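Local coordinates for De novo designed switch protein caging a hemagglutinin binder (sCageHA267_1S) (PDB 7CBC) that cages a hemagglutinin binder within a designed six-helix bundle, probably holding it inactive until the switch is opened, at residues Glu91-Ser94 with Leu100-Leu103; Thr13-Leu18 with Glu110-Asn115; Lys120-Ala125 with Arg219-Ala224. All coordinates share one frame; numbering follows the deposited sequence.

Contact 1 (Glu91-Ser94 with Leu100-Leu103); sequences EAIS and LAKL
Ile93 and Ala101 bring the two backbones closest, with CA to CA 6.1 Å. Glu91-Ser94 carries the last turn of helix 50-93, and Leu100-Leu103 lies in the first turn of helix 99-142. A short glycine- and serine-rich loop joins the two helices, which run in opposite directions; this identifies an antiparallel helical hairpin at its closed end. The contact buries 168 Å², summed over both sides, and involves van der Waals contacts alone, with no hydrogen bond between the segments. Ile93 and Ala101 both point their CB atoms at the facing segment, whereas Lys102 leaves its helix along the flank of the interface.

Ile93 carries most of the contact through its CG2 branch. With chi1 at -76°, CG2 is anti to the backbone N and reaches the neighbouring backbone, while CG1 stands beside the nitrogen and approaches the methyl of Ala101. The small Ala101 side chain permits this approach: its CB lies 3.8 Å from Ile93 CG2 and 4.0 Å from Ile93 CG1.

Lys102 adds its aliphatic stem at the exposed side. This stem and Ile93 run past each other in opposite directions, and the bend at chi3 (71°) turns the amine end away from the line of the first methylenes. Leu4 of helix 3-46 touches both Ile93 and Ala101, placing a third helix beside the hairpin. In the linker, Ser96 OG hydrogen-bonds Ile93 O, and Ser98 OG makes a weak bond with Ala101 N. The methyl CG2 of Ile93 thus rests against a peptide unit, 3.6 Å from Ala101 C and also 3.6 Å from Lys102 N, with Lys102 CG at 3.6 Å as well.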
loop_
_atom_site.group_PDB
_atom_site.type_symbol
_atom_site.label_atom_id
_atom_site.label_comp_id
_atom_site.label_asym_id
_atom_site.label_seq_id
_atom_site.Cartn_x
_atom_site.Cartn_y
_atom_site.Cartn_z
ATOM N N GLU A 91 21.669 14.845 -8.183
ATOM C CA GLU A 91 22.857 15.668 -7.968
ATOM C C GLU A 91 24.109 14.979 -8.499
ATOM O O GLU A 91 25.032 15.639 -8.994
ATOM C CB GLU A 91 23.015 15.985 -6.478
ATOM C CG GLU A 91 24.112 17.010 -6.151
ATOM C CD GLU A 91 25.495 16.396 -5.876
ATOM O OE1 GLU A 91 25.736 15.211 -6.206
ATOM O OE2 GLU A 91 26.354 17.117 -5.319
ATOM N N ALA A 92 24.179 13.655 -8.369
ATOM C CA ALA A 92 25.310 12.936 -8.937
ATOM C C ALA A 92 25.115 12.657 -10.424
ATOM O O ALA A 92 26.088 12.695 -11.186
ATOM C CB ALA A 92 25.544 11.631 -8.175
ATOM N N ILE A 93 23.874 12.413 -10.860
ATOM C CA ILE A 93 23.626 11.988 -12.240
ATOM C C ILE A 93 23.602 13.187 -13.185
ATOM O O ILE A 93 24.278 13.189 -14.223
ATOM C CB ILE A 93 22.317 11.178 -12.337
ATOM C CG1 ILE A 93 22.467 9.752 -11.796
ATOM C CG2 ILE A 93 21.794 11.142 -13.770
ATOM C CD1 ILE A 93 23.814 9.422 -11.225
ATOM N N SER A 94 22.831 14.225 -12.836
ATOM C CA SER A 94 22.589 15.326 -13.770
ATOM C C SER A 94 23.879 15.964 -14.265
ATOM O O SER A 94 23.963 16.382 -15.424
ATOM C CB SER A 94 21.696 16.385 -13.123
ATOM O OG SER A 94 20.334 16.108 -13.371
ATOM N N LEU A 100 22.801 7.414 -20.130
ATOM C CA LEU A 100 22.144 6.229 -19.586
ATOM C C LEU A 100 21.732 6.446 -18.132
ATOM O O LEU A 100 20.619 6.089 -17.738
ATOM C CB LEU A 100 23.060 5.007 -19.728
ATOM C CG LEU A 100 23.430 4.616 -21.170
ATOM C CD1 LEU A 100 24.591 3.647 -21.194
ATOM C CD2 LEU A 100 22.244 4.024 -21.912
ATOM N N ALA A 101 22.619 7.036 -17.327
ATOM C CA ALA A 101 22.271 7.383 -15.954
ATOM C C ALA A 101 21.041 8.281 -15.907
ATOM O O ALA A 101 20.142 8.076 -15.085
ATOM C CB ALA A 101 23.461 8.060 -15.269
ATOM N N LYS A 102 20.983 9.292 -16.782
ATOM C CA LYS A 102 19.842 10.205 -16.770
ATOM C C LYS A 102 18.567 9.500 -17.222
ATOM O O LYS A 102 17.477 9.795 -16.722
ATOM C CB LYS A 102 20.130 11.425 -17.654
ATOM C CG LYS A 102 21.241 12.344 -17.130
ATOM C CD LYS A 102 21.691 13.385 -18.176
ATOM C CE LYS A 102 20.625 14.465 -18.415
ATOM N NZ LYS A 102 21.129 15.609 -19.248
ATOM N N LEU A 103 18.686 8.570 -18.170
ATOM C CA LEU A 103 17.527 7.827 -18.649
ATOM C C LEU A 103 16.976 6.902 -17.570
ATOM O O LEU A 103 15.757 6.850 -17.332
ATOM C CB LEU A 103 17.917 7.024 -19.880
ATOM C CG LEU A 103 16.781 6.329 -20.608
ATOM C CD1 LEU A 103 15.889 7.387 -21.218
ATOM C CD2 LEU A 103 17.333 5.415 -21.682
#

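Contact 2 (Thr13-Leu18 with Glu110-Asn115); sequences TKLQRL and ETQDLN
Gln112 meets two leucines, touching Leu15 with its methylenes and Leu18 with its amide nitrogen. Leu15 CD1 lies 3.9 Å from Gln112 CG and also 3.9 Å from Gln112 CB, so a single methyl covers the root of the glutamine chain. Leu18 CD2 sits 3.5 Å from Gln112 NE2, beyond the nitrogen and nearly in line with the CD-NE2 bond. Both pairs are van der Waals contacts. They bury only 134 Å², in keeping with a CA-CA distance of 7.5 Å between Leu15 and Gln112 at the closest register.

The shape of Gln112 explains the division of labour. CG is anti to the backbone N, carrying the chain toward Thr13-Leu18, and the bend at chi2 (59°) then turns the amide so that NE2 faces Leu18. The amide is held at both ends. Asn115 ND2, one turn later, donates to Gln112 OE1 at 3.2 Å with an almost straight N-H...O angle of 174°; the acceptor lies close to the amide plane of Asn115, while the donor is tilted 30° from the carbonyl plane of Gln112. NE2 hydrogen-bonds Ser82 OG on helix 50-93 and Asn19 OD1 on helix 3-46, which fixes the amide flip. A leucine in place of Gln112 would probably leave Ser82 OG and Asn19 OD1 without their amide donor and Asn115 ND2 without this acceptor, in a buried setting where such losses are costly.

One shell further out, Asn115 OD1 is bonded to Gln211 NE2 of helix 195-239, so the polar chain reaches four helices, while Leu15 and Leu18 also pack on Ile85 and Ala78 of helix 50-93. Buried amide hydrogen-bond networks set among leucines in this way are a known design element of computationally designed helical bundles, consistent with this de novo protein.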
loop_
_atom_site.group_PDB
_atom_site.type_symbol
_atom_site.label_atom_id
_atom_site.label_comp_id
_atom_site.label_asym_id
_atom_site.label_seq_id
_atom_site.Cartn_x
_atom_site.Cartn_y
_atom_site.Cartn_z
ATOM N N THR A 13 16.410 1.329 -4.006
ATOM C CA THR A 13 16.144 0.628 -2.753
ATOM C C THR A 13 15.616 1.589 -1.692
ATOM O O THR A 13 14.668 1.262 -0.963
ATOM C CB THR A 13 17.402 -0.103 -2.266
ATOM O OG1 THR A 13 18.475 0.827 -2.078
ATOM C CG2 THR A 13 17.852 -1.163 -3.286
ATOM N N LYS A 14 16.184 2.792 -1.611
ATOM C CA LYS A 14 15.665 3.780 -0.666
ATOM C C LYS A 14 14.216 4.142 -0.974
ATOM O O LYS A 14 13.403 4.325 -0.058
ATOM C CB LYS A 14 16.544 5.027 -0.678
ATOM C CG LYS A 14 17.840 4.836 0.089
ATOM C CD LYS A 14 18.181 6.043 0.936
ATOM C CE LYS A 14 19.087 6.999 0.189
ATOM N NZ LYS A 14 19.873 7.848 1.146
ATOM N N LEU A 15 13.880 4.273 -2.258
ATOM C CA LEU A 15 12.498 4.535 -2.626
ATOM C C LEU A 15 11.601 3.355 -2.294
ATOM O O LEU A 15 10.429 3.548 -1.925
ATOM C CB LEU A 15 12.413 4.873 -4.108
ATOM C CG LEU A 15 12.946 6.263 -4.475
ATOM C CD1 LEU A 15 12.617 6.527 -5.914
ATOM C CD2 LEU A 15 12.360 7.357 -3.588
ATOM N N GLN A 16 12.124 2.129 -2.405
ATOM C CA GLN A 16 11.310 0.980 -2.032
ATOM C C GLN A 16 11.052 0.957 -0.530
ATOM O O GLN A 16 9.921 0.708 -0.099
ATOM C CB GLN A 16 11.959 -0.320 -2.494
ATOM C CG GLN A 16 11.169 -1.539 -2.056
ATOM C CD GLN A 16 11.493 -2.790 -2.846
ATOM O OE1 GLN A 16 12.364 -3.571 -2.461
ATOM N NE2 GLN A 16 10.776 -2.999 -3.950
ATOM N N ARG A 17 12.073 1.238 0.282
ATOM C CA ARG A 17 11.860 1.316 1.727
ATOM C C ARG A 17 10.767 2.322 2.056
ATOM O O ARG A 17 9.852 2.043 2.844
ATOM C CB ARG A 17 13.168 1.694 2.428
ATOM C CG ARG A 17 13.094 1.727 3.964
ATOM C CD ARG A 17 12.397 0.495 4.545
ATOM N NE ARG A 17 13.104 -0.760 4.296
ATOM C CZ ARG A 17 12.640 -1.956 4.650
ATOM N NH1 ARG A 17 11.474 -2.046 5.279
ATOM N NH2 ARG A 17 13.333 -3.056 4.378
ATOM N N LEU A 18 10.853 3.503 1.449
ATOM C CA LEU A 18 9.845 4.529 1.641
ATOM C C LEU A 18 8.447 3.990 1.367
ATOM O O LEU A 18 7.516 4.216 2.149
ATOM C CB LEU A 18 10.154 5.702 0.720
ATOM C CG LEU A 18 9.146 6.842 0.799
ATOM C CD1 LEU A 18 9.954 8.120 0.835
ATOM C CD2 LEU A 18 8.190 6.841 -0.393
ATOM N N GLU A 110 9.639 8.764 -12.801
ATOM C CA GLU A 110 8.284 8.547 -13.308
ATOM C C GLU A 110 7.603 7.392 -12.600
ATOM O O GLU A 110 6.388 7.428 -12.346
ATOM C CB GLU A 110 8.305 8.239 -14.798
ATOM C CG GLU A 110 8.500 9.396 -15.734
ATOM C CD GLU A 110 8.385 8.921 -17.166
ATOM O OE1 GLU A 110 7.262 8.563 -17.589
ATOM O OE2 GLU A 110 9.424 8.858 -17.851
ATOM N N THR A 111 8.350 6.320 -12.349
ATOM C CA THR A 111 7.742 5.161 -11.713
ATOM C C THR A 111 7.338 5.488 -10.282
ATOM O O THR A 111 6.232 5.140 -9.842
ATOM C CB THR A 111 8.710 3.973 -11.766
ATOM O OG1 THR A 111 8.804 3.493 -13.114
ATOM C CG2 THR A 111 8.202 2.859 -10.920
ATOM N N GLN A 112 8.197 6.204 -9.554
ATOM C CA GLN A 112 7.846 6.543 -8.185
ATOM C C GLN A 112 6.647 7.474 -8.127
ATOM O O GLN A 112 5.841 7.382 -7.203
ATOM C CB GLN A 112 9.047 7.150 -7.471
ATOM C CG GLN A 112 8.802 7.519 -6.028
ATOM C CD GLN A 112 8.377 6.348 -5.159
ATOM O OE1 GLN A 112 8.300 5.199 -5.607
ATOM N NE2 GLN A 112 8.089 6.643 -3.897
ATOM N N ASP A 113 6.489 8.360 -9.106
ATOM C CA ASP A 113 5.304 9.201 -9.090
ATOM C C ASP A 113 4.046 8.372 -9.309
ATOM O O ASP A 113 3.002 8.657 -8.707
ATOM C CB ASP A 113 5.429 10.306 -10.133
ATOM C CG ASP A 113 4.284 11.296 -10.067
ATOM O OD1 ASP A 113 3.368 11.189 -10.905
ATOM O OD2 ASP A 113 4.296 12.173 -9.175
ATOM N N LEU A 114 4.126 7.327 -10.143
ATOM C CA LEU A 114 2.991 6.413 -10.283
ATOM C C LEU A 114 2.637 5.773 -8.949
ATOM O O LEU A 114 1.458 5.694 -8.572
ATOM C CB LEU A 114 3.303 5.317 -11.300
ATOM C CG LEU A 114 3.443 5.645 -12.778
ATOM C CD1 LEU A 114 3.690 4.342 -13.524
ATOM C CD2 LEU A 114 2.194 6.349 -13.291
ATOM N N ASN A 115 3.652 5.283 -8.230
ATOM C CA ASN A 115 3.393 4.617 -6.959
ATOM C C ASN A 115 2.667 5.541 -5.989
ATOM O O ASN A 115 1.739 5.114 -5.299
ATOM C CB ASN A 115 4.707 4.110 -6.364
ATOM C CG ASN A 115 5.343 3.034 -7.220
ATOM O OD1 ASN A 115 4.651 2.263 -7.885
ATOM N ND2 ASN A 115 6.663 2.983 -7.218
#

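Contact 3 (Lys120-Ala125 with Arg219-Ala224); sequences KAFLEA and RELLRA
Phe122 reaches from the middle of Lys120-Ala125 to Leu221, while the residues ahead of it serve other neighbours: Lys120 packs on Ile75 of helix 50-93 and Ala121 on Ala170 of helix 146-190. At Phe122 the ring is thrown across the interface because CG is anti to the backbone N (chi1 167°). Leu221 CB then lies over one face, 4.0 Å from the ring centroid and 20° off the normal, a CH-pi contact displaced toward the CZ-CE1 rim. The two side chains cross at about a right angle. On the same rim, Phe122 CE1 comes within 3.4 Å of Leu221 O and 3.9 Å of Leu222 N, so the ring packs against helix backbone as well as side chain.

Leu123, next in sequence, turns to Ala71, Glu72 and Ile75 of helix 50-93. Ala125 again directs its CB toward Arg219-Ala224, yet the side chain stops 5.8 Å short and packs on Ala167 instead. Leu221 also touches Ala23 and Leu27 of helix 3-46.

Phe122 and Leu222 define a CA-CA separation of 7.1 Å, and the ring bridges it in a contact burying 158 Å². Helices 99-142 and 195-239 run in the same general direction here, and a buried aromatic wedged between them is ordinary core packing of the six-helix bundle.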
loop_
_atom_site.group_PDB
_atom_site.type_symbol
_atom_site.label_atom_id
_atom_site.label_comp_id
_atom_site.label_asym_id
_atom_site.label_seq_id
_atom_site.Cartn_x
_atom_site.Cartn_y
_atom_site.Cartn_z
ATOM N N LYS A 120 -2.422 7.310 -3.265
ATOM C CA LYS A 120 -3.531 8.249 -3.083
ATOM C C LYS A 120 -4.844 7.648 -3.550
ATOM O O LYS A 120 -5.876 7.794 -2.883
ATOM C CB LYS A 120 -3.259 9.556 -3.838
ATOM C CG LYS A 120 -2.506 10.595 -3.042
ATOM C CD LYS A 120 -2.436 11.987 -3.713
ATOM C CE LYS A 120 -1.334 12.119 -4.745
ATOM N NZ LYS A 120 -1.727 11.760 -6.090
ATOM N N ALA A 121 -4.828 6.976 -4.700
ATOM C CA ALA A 121 -6.027 6.303 -5.167
ATOM C C ALA A 121 -6.520 5.287 -4.150
ATOM O O ALA A 121 -7.726 5.169 -3.926
ATOM C CB ALA A 121 -5.763 5.638 -6.515
ATOM N N PHE A 122 -5.610 4.545 -3.510
ATOM C CA PHE A 122 -6.073 3.564 -2.533
ATOM C C PHE A 122 -6.703 4.242 -1.323
ATOM O O PHE A 122 -7.749 3.797 -0.821
ATOM C CB PHE A 122 -4.931 2.657 -2.081
ATOM C CG PHE A 122 -5.267 1.846 -0.861
ATOM C CD1 PHE A 122 -5.997 0.672 -0.974
ATOM C CD2 PHE A 122 -4.871 2.272 0.404
ATOM C CE1 PHE A 122 -6.337 -0.070 0.158
ATOM C CE2 PHE A 122 -5.207 1.540 1.539
ATOM C CZ PHE A 122 -5.941 0.369 1.417
ATOM N N LEU A 123 -6.077 5.307 -0.826
ATOM C CA LEU A 123 -6.593 5.958 0.367
ATOM C C LEU A 123 -7.962 6.569 0.100
ATOM O O LEU A 123 -8.838 6.563 0.974
ATOM C CB LEU A 123 -5.601 7.012 0.854
ATOM C CG LEU A 123 -6.039 7.826 2.072
ATOM C CD1 LEU A 123 -6.494 6.921 3.205
ATOM C CD2 LEU A 123 -4.927 8.757 2.544
ATOM N N GLU A 124 -8.175 7.073 -1.117
ATOM C CA GLU A 124 -9.458 7.675 -1.436
ATOM C C GLU A 124 -10.568 6.628 -1.420
ATOM O O GLU A 124 -11.651 6.868 -0.859
ATOM C CB GLU A 124 -9.350 8.417 -2.774
ATOM C CG GLU A 124 -8.480 9.692 -2.656
ATOM C CD GLU A 124 -8.069 10.326 -4.001
ATOM O OE1 GLU A 124 -7.505 11.454 -3.987
ATOM O OE2 GLU A 124 -8.296 9.702 -5.065
ATOM N N ALA A 125 -10.293 5.434 -1.950
ATOM C CA ALA A 125 -11.263 4.345 -1.854
ATOM C C ALA A 125 -11.522 3.960 -0.407
ATOM O O ALA A 125 -12.648 3.606 -0.049
ATOM C CB ALA A 125 -10.789 3.124 -2.641
ATOM N N ARG A 219 -1.452 -3.971 -4.078
ATOM C CA ARG A 219 -2.395 -5.070 -4.226
ATOM C C ARG A 219 -2.740 -5.677 -2.878
ATOM O O ARG A 219 -3.917 -5.927 -2.591
ATOM C CB ARG A 219 -1.835 -6.137 -5.163
ATOM C CG ARG A 219 -1.834 -5.741 -6.640
ATOM C CD ARG A 219 -1.653 -6.976 -7.518
ATOM N NE ARG A 219 -1.084 -6.648 -8.817
ATOM C CZ ARG A 219 0.208 -6.418 -9.015
ATOM N NH1 ARG A 219 1.056 -6.469 -7.997
ATOM N NH2 ARG A 219 0.647 -6.118 -10.224
ATOM N N GLU A 220 -1.733 -5.913 -2.033
ATOM C CA GLU A 220 -1.987 -6.473 -0.708
ATOM C C GLU A 220 -2.905 -5.572 0.107
ATOM O O GLU A 220 -3.789 -6.056 0.826
ATOM C CB GLU A 220 -0.668 -6.717 0.026
ATOM C CG GLU A 220 -0.130 -8.139 -0.132
ATOM C CD GLU A 220 1.385 -8.241 0.006
ATOM O OE1 GLU A 220 2.000 -7.330 0.606
ATOM O OE2 GLU A 220 1.969 -9.244 -0.485
ATOM N N LEU A 221 -2.716 -4.259 0.006
ATOM C CA LEU A 221 -3.601 -3.334 0.694
ATOM C C LEU A 221 -5.016 -3.412 0.136
ATOM O O LEU A 221 -5.989 -3.393 0.893
ATOM C CB LEU A 221 -3.056 -1.918 0.570
ATOM C CG LEU A 221 -1.803 -1.600 1.389
ATOM C CD1 LEU A 221 -1.221 -0.314 0.900
ATOM C CD2 LEU A 221 -2.159 -1.483 2.863
ATOM N N LEU A 222 -5.152 -3.493 -1.188
ATOM C CA LEU A 222 -6.486 -3.499 -1.778
ATOM C C LEU A 222 -7.223 -4.797 -1.474
ATOM O O LEU A 222 -8.436 -4.784 -1.229
ATOM C CB LEU A 222 -6.410 -3.277 -3.286
ATOM C CG LEU A 222 -7.811 -3.289 -3.904
ATOM C CD1 LEU A 222 -8.687 -2.284 -3.200
ATOM C CD2 LEU A 222 -7.778 -2.986 -5.371
ATOM N N ARG A 223 -6.518 -5.930 -1.489
ATOM C CA ARG A 223 -7.176 -7.185 -1.135
ATOM C C ARG A 223 -7.681 -7.156 0.297
ATOM O O ARG A 223 -8.782 -7.633 0.581
ATOM C CB ARG A 223 -6.229 -8.362 -1.347
ATOM C CG ARG A 223 -6.027 -8.682 -2.815
ATOM C CD ARG A 223 -5.372 -10.038 -3.018
ATOM N NE ARG A 223 -4.003 -10.041 -2.528
ATOM C CZ ARG A 223 -2.934 -9.852 -3.296
ATOM N NH1 ARG A 223 -3.075 -9.643 -4.599
ATOM N NH2 ARG A 223 -1.725 -9.864 -2.755
ATOM N N ALA A 224 -6.889 -6.604 1.216
ATOM C CA ALA A 224 -7.341 -6.486 2.595
ATOM C C ALA A 224 -8.533 -5.549 2.705
ATOM O O ALA A 224 -9.473 -5.817 3.468
ATOM C CB ALA A 224 -6.197 -5.997 3.479
#

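In the fold
All three contacts lie on helix 99-142 and follow it in order from its start: centres are about 17 Å apart between contacts 1 and 2, about 16 Å between 2 and 3, and about 33 Å between 1 and 3. No two of them touch. Contact 1, nested along the chain in the loop closed by contact 2, joins sequence neighbours at the bundle's end. Contact 2 pairs helix 99-142 with helix 3-46, and contact 3, later in the chain, with helix 195-239 near its centre. One helix thus ties together a hairpin, a polar network and a buried phenylalanine, consistent with its part in the cage of a designed switch.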